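Cupin 2 conserved barrel domain protein (Planctomyces limnophilus, PDB 4H7L) is of unknown function but binds a copper(II) ion in a cupin barrel, as expected of a metal-dependent member of that superfamily. Local coordinates at residues B[25-30]-B[34-39]; B[59-62]-B[67-70]. All coordinates share one frame; numbering follows the deposited sequence.

Contact 1 of 2, residues B[25-30]-B[34-39]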
ATOM      1  N   ILE B  25      11.204  -4.804  10.775  1.00 64.55           N
ATOM      2  CA  ILE B  25      10.706  -6.175  10.770  1.00 64.85           C
ATOM      3  C   ILE B  25      11.796  -7.135  10.298  1.00 65.90           C
ATOM      4  O   ILE B  25      12.568  -6.815   9.392  1.00 62.05           O
ATOM      5  CB  ILE B  25       9.485  -6.322   9.842  1.00 65.99           C
ATOM      6  CG1 ILE B  25       8.248  -5.697  10.487  1.00 66.50           C
ATOM      7  CG2 ILE B  25       9.223  -7.790   9.526  1.00 64.83           C
ATOM      8  CD1 ILE B  25       7.033  -5.691   9.583  1.00 64.35           C
ATOM      9  N   GLU B  26      11.862  -8.310  10.915  1.00 70.45           N
ATOM     10  CA  GLU B  26      12.795  -9.339  10.476  1.00 74.42           C
ATOM     11  C   GLU B  26      12.467  -9.720   9.039  1.00 72.78           C
ATOM     12  O   GLU B  26      11.351 -10.146   8.744  1.00 73.28           O
ATOM     13  CB  GLU B  26      12.703 -10.569  11.379  1.00 78.25           C
ATOM     14  CG  GLU B  26      13.784 -11.617  11.125  1.00 84.54           C
ATOM     15  CD  GLU B  26      15.076 -11.323  11.865  1.00 92.45           C
ATOM     16  OE1 GLU B  26      15.678 -10.258  11.611  1.00 94.92           O
ATOM     17  OE2 GLU B  26      15.488 -12.154  12.705  1.00 94.57           O
ATOM     18  N   ALA B  27      13.438  -9.561   8.146  1.00 71.25           N
ATOM     19  CA  ALA B  27      13.235  -9.852   6.731  1.00 67.76           C
ATOM     20  C   ALA B  27      13.284 -11.351   6.463  1.00 69.12           C
ATOM     21  O   ALA B  27      14.121 -12.065   7.011  1.00 77.32           O
ATOM     22  CB  ALA B  27      14.276  -9.134   5.893  1.00 67.58           C
ATOM     23  N   VAL B  28      12.380 -11.820   5.612  1.00 70.52           N
ATOM     24  CA  VAL B  28      12.305 -13.232   5.264  1.00 71.72           C
ATOM     25  C   VAL B  28      12.570 -13.427   3.782  1.00 70.66           C
ATOM     26  O   VAL B  28      12.166 -12.611   2.957  1.00 75.72           O
ATOM     27  CB  VAL B  28      10.921 -13.816   5.599  1.00 72.97           C
ATOM     28  CG1 VAL B  28      10.650 -15.067   4.774  1.00 76.13           C
ATOM     29  CG2 VAL B  28      10.820 -14.114   7.085  1.00 73.29           C
ATOM     30  N   ALA B  29      13.248 -14.516   3.448  1.00 65.63           N
ATOM     31  CA  ALA B  29      13.544 -14.828   2.059  1.00 68.14           C
ATOM     32  C   ALA B  29      12.290 -15.278   1.317  1.00 69.75           C
ATOM     33  O   ALA B  29      11.497 -16.067   1.830  1.00 71.51           O
ATOM     34  CB  ALA B  29      14.618 -15.901   1.977  1.00 65.94           C
ATOM     35  N   CYS B  30      12.119 -14.757   0.108  1.00 66.50           N
ATOM     36  CA  CYS B  30      11.062 -15.192  -0.792  1.00 69.44           C
ATOM     37  C   CYS B  30      11.685 -15.369  -2.173  1.00 71.95           C
ATOM     38  O   CYS B  30      12.820 -14.949  -2.395  1.00 72.80           O
ATOM     39  CB  CYS B  30       9.926 -14.171  -0.822  1.00 65.99           C
ATOM     40  SG  CYS B  30      10.472 -12.486  -1.128  1.00 74.50           S
ATOM     41  N   TRP B  34      13.691 -10.504  -0.710  1.00 67.65           N
ATOM     42  CA  TRP B  34      13.428 -10.420   0.724  1.00 67.83           C
ATOM     43  C   TRP B  34      12.140  -9.659   1.021  1.00 65.13           C
ATOM     44  O   TRP B  34      11.890  -8.599   0.452  1.00 62.36           O
ATOM     45  CB  TRP B  34      14.599  -9.739   1.434  1.00 69.90           C
ATOM     46  CG  TRP B  34      15.887 -10.465   1.257  1.00 70.94           C
ATOM     47  CD1 TRP B  34      16.818 -10.256   0.284  1.00 73.93           C
ATOM     48  CD2 TRP B  34      16.390 -11.528   2.072  1.00 75.79           C
ATOM     49  NE1 TRP B  34      17.871 -11.121   0.442  1.00 79.50           N
ATOM     50  CE2 TRP B  34      17.634 -11.913   1.535  1.00 80.50           C
ATOM     51  CE3 TRP B  34      15.911 -12.189   3.207  1.00 75.07           C
ATOM     52  CZ2 TRP B  34      18.404 -12.930   2.093  1.00 85.52           C
ATOM     53  CZ3 TRP B  34      16.677 -13.198   3.758  1.00 80.39           C
ATOM     54  CH2 TRP B  34      17.911 -13.558   3.201  1.00 84.95           C
ATOM     55  N   ALA B  35      11.333 -10.205   1.925  1.00 66.72           N
ATOM     56  CA  ALA B  35      10.052  -9.602   2.274  1.00 65.46           C
ATOM     57  C   ALA B  35       9.990  -9.248   3.758  1.00 62.21           C
ATOM     58  O   ALA B  35      10.400 -10.030   4.612  1.00 66.41           O
ATOM     59  CB  ALA B  35       8.916 -10.548   1.918  1.00 61.50           C
ATOM     60  N   GLN B  36       9.474  -8.061   4.053  1.00 55.06           N
ATOM     61  CA  GLN B  36       9.209  -7.655   5.427  1.00 52.98           C
ATOM     62  C   GLN B  36       7.704  -7.455   5.571  1.00 51.44           C
ATOM     63  O   GLN B  36       7.161  -6.412   5.207  1.00 51.74           O
ATOM     64  CB  GLN B  36       9.994  -6.387   5.777  1.00 48.82           C
ATOM     65  CG  GLN B  36      11.503  -6.628   5.859  1.00 54.21           C
ATOM     66  CD  GLN B  36      12.318  -5.351   6.007  1.00 55.01           C
ATOM     67  OE1 GLN B  36      12.484  -4.593   5.056  1.00 57.31           O
ATOM     68  NE2 GLN B  36      12.847  -5.121   7.202  1.00 55.49           N
ATOM     69  N   ARG B  37       7.036  -8.476   6.099  1.00 53.91           N
ATOM     70  CA  ARG B  37       5.583  -8.572   6.021  1.00 55.26           C
ATOM     71  C   ARG B  37       4.890  -8.053   7.279  1.00 53.34           C
ATOM     72  O   ARG B  37       5.264  -8.401   8.395  1.00 55.89           O
ATOM     73  CB  ARG B  37       5.180 -10.026   5.760  1.00 61.19           C
ATOM     74  CG  ARG B  37       5.965 -10.689   4.628  1.00 60.21           C
ATOM     75  CD  ARG B  37       5.283 -11.960   4.138  1.00 62.65           C
ATOM     76  NE  ARG B  37       5.898 -12.485   2.919  1.00 69.45           N
ATOM     77  CZ  ARG B  37       6.838 -13.428   2.879  1.00 72.73           C
ATOM     78  NH1 ARG B  37       7.304 -13.983   3.991  1.00 74.39           N
ATOM     79  NH2 ARG B  37       7.321 -13.825   1.710  1.00 73.00           N
ATOM     80  N   ALA B  38       3.868  -7.226   7.083  1.00 56.90           N
ATOM     81  CA  ALA B  38       3.123  -6.640   8.192  1.00 55.19           C
ATOM     82  C   ALA B  38       1.629  -6.900   8.067  1.00 53.44           C
ATOM     83  O   ALA B  38       1.107  -7.070   6.967  1.00 58.08           O
ATOM     84  CB  ALA B  38       3.381  -5.145   8.261  1.00 56.13           C
ATOM     85  N   PHE B  39       0.951  -6.932   9.210  1.00 58.54           N
ATOM     86  CA  PHE B  39      -0.505  -7.008   9.257  1.00 62.74           C
ATOM     87  C   PHE B  39      -1.060  -8.283   8.636  1.00 66.69           C
ATOM     88  O   PHE B  39      -1.993  -8.235   7.841  1.00 70.77           O
ATOM     89  CB  PHE B  39      -1.114  -5.780   8.575  1.00 60.88           C
ATOM     90  CG  PHE B  39      -0.616  -4.478   9.132  1.00 59.17           C
ATOM     91  CD1 PHE B  39      -0.752  -4.190  10.476  1.00 55.19           C
ATOM     92  CD2 PHE B  39      -0.006  -3.546   8.315  1.00 59.44           C
ATOM     93  CE1 PHE B  39      -0.290  -3.001  10.995  1.00 54.57           C
ATOM     94  CE2 PHE B  39       0.458  -2.351   8.828  1.00 57.52           C
ATOM     95  CZ  PHE B  39       0.314  -2.078  10.169  1.00 53.58           C
TER

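Contact 2 of 2, residues B[59-62]-B[67-70]. With CU (copper (II) ion), chain D.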
ATOM      1  N   ARG B  59      10.166 -17.277 -10.892  1.00 52.58           N
ATOM      2  CA  ARG B  59       9.157 -17.867 -11.761  1.00 55.87           C
ATOM      3  C   ARG B  59       7.943 -16.953 -11.837  1.00 56.80           C
ATOM      4  O   ARG B  59       7.552 -16.345 -10.842  1.00 60.81           O
ATOM      5  CB  ARG B  59       8.694 -19.224 -11.226  1.00 57.59           C
ATOM      6  CG  ARG B  59       9.714 -20.339 -11.286  1.00 61.24           C
ATOM      7  CD  ARG B  59       9.090 -21.666 -10.855  1.00 66.70           C
ATOM      8  NE  ARG B  59       8.159 -22.192 -11.852  1.00 67.05           N
ATOM      9  CZ  ARG B  59       7.510 -23.346 -11.738  1.00 59.92           C
ATOM     10  NH1 ARG B  59       7.682 -24.111 -10.669  1.00 60.63           N
ATOM     11  NH2 ARG B  59       6.687 -23.742 -12.699  1.00 56.60           N
ATOM     12  N   THR B  60       7.347 -16.862 -13.017  1.00 55.46           N
ATOM     13  CA  THR B  60       6.043 -16.238 -13.153  1.00 53.16           C
ATOM     14  C   THR B  60       5.054 -17.038 -12.321  1.00 53.97           C
ATOM     15  O   THR B  60       5.051 -18.269 -12.366  1.00 52.57           O
ATOM     16  CB  THR B  60       5.576 -16.228 -14.614  1.00 49.72           C
ATOM     17  OG1 THR B  60       6.451 -15.401 -15.386  1.00 56.04           O
ATOM     18  CG2 THR B  60       4.153 -15.699 -14.720  1.00 50.27           C
ATOM     19  N   HIS B  61       4.220 -16.341 -11.557  1.00 48.65           N
ATOM     20  CA  HIS B  61       3.269 -16.998 -10.671  1.00 49.64           C
ATOM     21  C   HIS B  61       1.939 -16.254 -10.675  1.00 47.52           C
ATOM     22  O   HIS B  61       1.816 -15.175 -11.253  1.00 45.99           O
ATOM     23  CB  HIS B  61       3.822 -17.060  -9.243  1.00 49.77           C
ATOM     24  CG  HIS B  61       3.839 -15.735  -8.542  1.00 55.23           C
ATOM     25  ND1 HIS B  61       4.911 -14.870  -8.608  1.00 60.70           N
ATOM     26  CD2 HIS B  61       2.912 -15.125  -7.764  1.00 58.73           C
ATOM     27  CE1 HIS B  61       4.643 -13.786  -7.900  1.00 64.31           C
ATOM     28  NE2 HIS B  61       3.435 -13.914  -7.379  1.00 62.81           N
ATOM     29  N   TYR B  62       0.940 -16.839 -10.029  1.00 49.19           N
ATOM     30  CA  TYR B  62      -0.337 -16.167  -9.867  1.00 44.16           C
ATOM     31  C   TYR B  62      -1.057 -16.635  -8.607  1.00 41.90           C
ATOM     32  O   TYR B  62      -0.658 -17.604  -7.962  1.00 47.55           O
ATOM     33  CB  TYR B  62      -1.221 -16.371 -11.099  1.00 40.89           C
ATOM     34  CG  TYR B  62      -1.698 -17.789 -11.314  1.00 42.25           C
ATOM     35  CD1 TYR B  62      -0.875 -18.738 -11.910  1.00 40.51           C
ATOM     36  CD2 TYR B  62      -2.982 -18.173 -10.944  1.00 41.20           C
ATOM     37  CE1 TYR B  62      -1.315 -20.033 -12.118  1.00 39.02           C
ATOM     38  CE2 TYR B  62      -3.429 -19.465 -11.148  1.00 41.37           C
ATOM     39  CZ  TYR B  62      -2.595 -20.390 -11.738  1.00 41.97           C
ATOM     40  OH  TYR B  62      -3.037 -21.681 -11.939  1.00 43.76           O
ATOM     41  N   GLN B  67      -5.745 -10.667  -4.418  1.00 51.30           N
ATOM     42  CA  GLN B  67      -5.362  -9.635  -5.362  1.00 60.17           C
ATOM     43  C   GLN B  67      -4.259  -8.813  -4.721  1.00 55.47           C
ATOM     44  O   GLN B  67      -4.273  -8.575  -3.514  1.00 55.91           O
ATOM     45  CB  GLN B  67      -6.562  -8.769  -5.759  1.00 65.37           C
ATOM     46  CG  GLN B  67      -7.014  -7.759  -4.723  1.00 67.55           C
ATOM     47  CD  GLN B  67      -7.283  -6.389  -5.322  1.00 72.31           C
ATOM     48  OE1 GLN B  67      -8.306  -5.766  -5.035  1.00 72.35           O
ATOM     49  NE2 GLN B  67      -6.360  -5.907  -6.153  1.00 71.64           N
ATOM     50  N   GLU B  68      -3.288  -8.410  -5.528  1.00 51.06           N
ATOM     51  CA  GLU B  68      -2.139  -7.675  -5.026  1.00 49.11           C
ATOM     52  C   GLU B  68      -2.061  -6.302  -5.679  1.00 49.33           C
ATOM     53  O   GLU B  68      -2.482  -6.122  -6.818  1.00 49.20           O
ATOM     54  CB  GLU B  68      -0.853  -8.466  -5.291  1.00 49.23           C
ATOM     55  CG  GLU B  68      -0.793  -9.806  -4.568  1.00 53.79           C
ATOM     56  CD  GLU B  68       0.551 -10.508  -4.722  1.00 65.63           C
ATOM     57  OE1 GLU B  68       1.090 -10.974  -3.695  1.00 65.50           O
ATOM     58  OE2 GLU B  68       1.065 -10.609  -5.862  1.00 68.33           O
ATOM     59  N   ILE B  69      -1.544  -5.332  -4.938  1.00 47.52           N
ATOM     60  CA  ILE B  69      -1.259  -4.023  -5.499  1.00 49.01           C
ATOM     61  C   ILE B  69       0.171  -3.642  -5.173  1.00 49.34           C
ATOM     62  O   ILE B  69       0.501  -3.378  -4.018  1.00 48.43           O
ATOM     63  CB  ILE B  69      -2.193  -2.932  -4.954  1.00 44.46           C
ATOM     64  CG1 ILE B  69      -3.648  -3.262  -5.280  1.00 49.30           C
ATOM     65  CG2 ILE B  69      -1.810  -1.577  -5.542  1.00 44.86           C
ATOM     66  CD1 ILE B  69      -4.632  -2.256  -4.719  1.00 48.42           C
ATOM     67  N   TYR B  70       1.020  -3.624  -6.193  1.00 49.61           N
ATOM     68  CA  TYR B  70       2.408  -3.226  -6.023  1.00 46.79           C
ATOM     69  C   TYR B  70       2.518  -1.713  -6.147  1.00 45.19           C
ATOM     70  O   TYR B  70       1.898  -1.109  -7.017  1.00 51.55           O
ATOM     71  CB  TYR B  70       3.295  -3.874  -7.089  1.00 49.81           C
ATOM     72  CG  TYR B  70       3.420  -5.384  -7.016  1.00 52.76           C
ATOM     73  CD1 TYR B  70       2.726  -6.127  -6.072  1.00 53.18           C
ATOM     74  CD2 TYR B  70       4.252  -6.066  -7.897  1.00 63.34           C
ATOM     75  CE1 TYR B  70       2.851  -7.506  -6.014  1.00 57.88           C
ATOM     76  CE2 TYR B  70       4.385  -7.441  -7.843  1.00 65.36           C
ATOM     77  CZ  TYR B  70       3.683  -8.156  -6.901  1.00 61.91           C
ATOM     78  OH  TYR B  70       3.815  -9.526  -6.845  1.00 65.51           O
TER
HETATM   79 CU    CU D 201       2.277 -12.355  -6.385  1.00 70.35          CU

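Contact 1 of 2, residues B[25-30]-B[34-39]
Q36 and I25 run past each other in opposite directions, and the extended glutamine carries its amide alongside I25. Its NE2 donates to I25 O at 2.8 Å, nearly straight (173° at the hydrogen) and in the carbonyl plane on a lone pair; the oxygen also lies in the plane of the amide, so the bond lies in the plane of each group. With Q36 CG beside its own backbone N (chi1 -69°) and the chain extended beyond it, CG also meets A27 CB at 3.7 Å. I25 reaches the other way, its CD1 resting on A38 CB.

Further along, V28 and A35 form the antiparallel hydrogen-bonded pair, with V28 N to A35 O at 2.9 Å and A35 N to V28 O at 2.7 Å. A29 and W34 make the adjoining non-hydrogen-bonded pair. There A29 CB stands over the indole, 4.2 Å from the six-membered ring centroid and 27° off its normal, a CH-pi contact. On the face bearing V28 and A35, the R37 side chain crosses V28 at about a right angle; NH1 lies 3.6 Å from V28 CG1, and A35 CB lies above one face of the guanidinium, offset toward its rim. The hairpin of strands 28-30 and 33-38 is therefore joined by backbone bonds and apolar contact, while the glutamine amide extends polar pairing to I25, in the loop leading into the hairpin.

Contact 2 of 2, residues B[59-62]-B[67-70]
E68 OE2 is gripped from two directions: it binds the copper ion at 2.2 Å and accepts a hydrogen bond from Y70 OH at 3.1 Å. The phenol approaches from above the carboxylate, 43° out of its plane. H61 provides the matching ligand from the loop 59-62, its NE2 lying 2.2 Å from copper. CD2 and CE1 of that imidazole are each 3.2 Å from the ion, which shows that the ring meets the metal evenly through its nitrogen. The two ligand atoms, H61 NE2 and E68 OE2, remain 4.3 Å apart, so the segments are joined through the ion.

E68 gets there with CG beside the backbone N (chi1 -63°) and an extended chain beyond it. Its other oxygen, OE1, is 3.2 Å from copper and accepts a hydrogen bond from N114 ND2, so both carboxylate oxygens have partners that limit rotation of the group. Y70 OH stands 3.3 Å from the ion, in a second-shell position. A phenylalanine here would probably leave E68 OE2 without its hydroxyl partner and the carboxylate less firmly set against copper.

H63 and H104 complete the site, and the H104 ring meets that of H61 edge-to-face. Three histidines and one glutamate around a single metal, inside an antiparallel barrel, make up the classic metal centre of the cupin fold.

The hairpin in contact 1 is a surface feature, with its centre about 11 Å from the centre of the chain, whereas contact 2 is buried at about 6 Å. The two centres lie about 16 Å apart and the nearest atoms about 8 Å, so they do not touch, yet strands 33-38 and 67-72 belong to the same curled sheet. The buried surfaces differ sharply: 562 Å² between neighbouring strands in contact 1, against 49 Å² in contact 2, where a shared metal ion does the joining. Backbone pairing thus holds the surface contact, and metal coordination the interior one. The side chain of R37 comes within about 8 Å of that of E68, without contact.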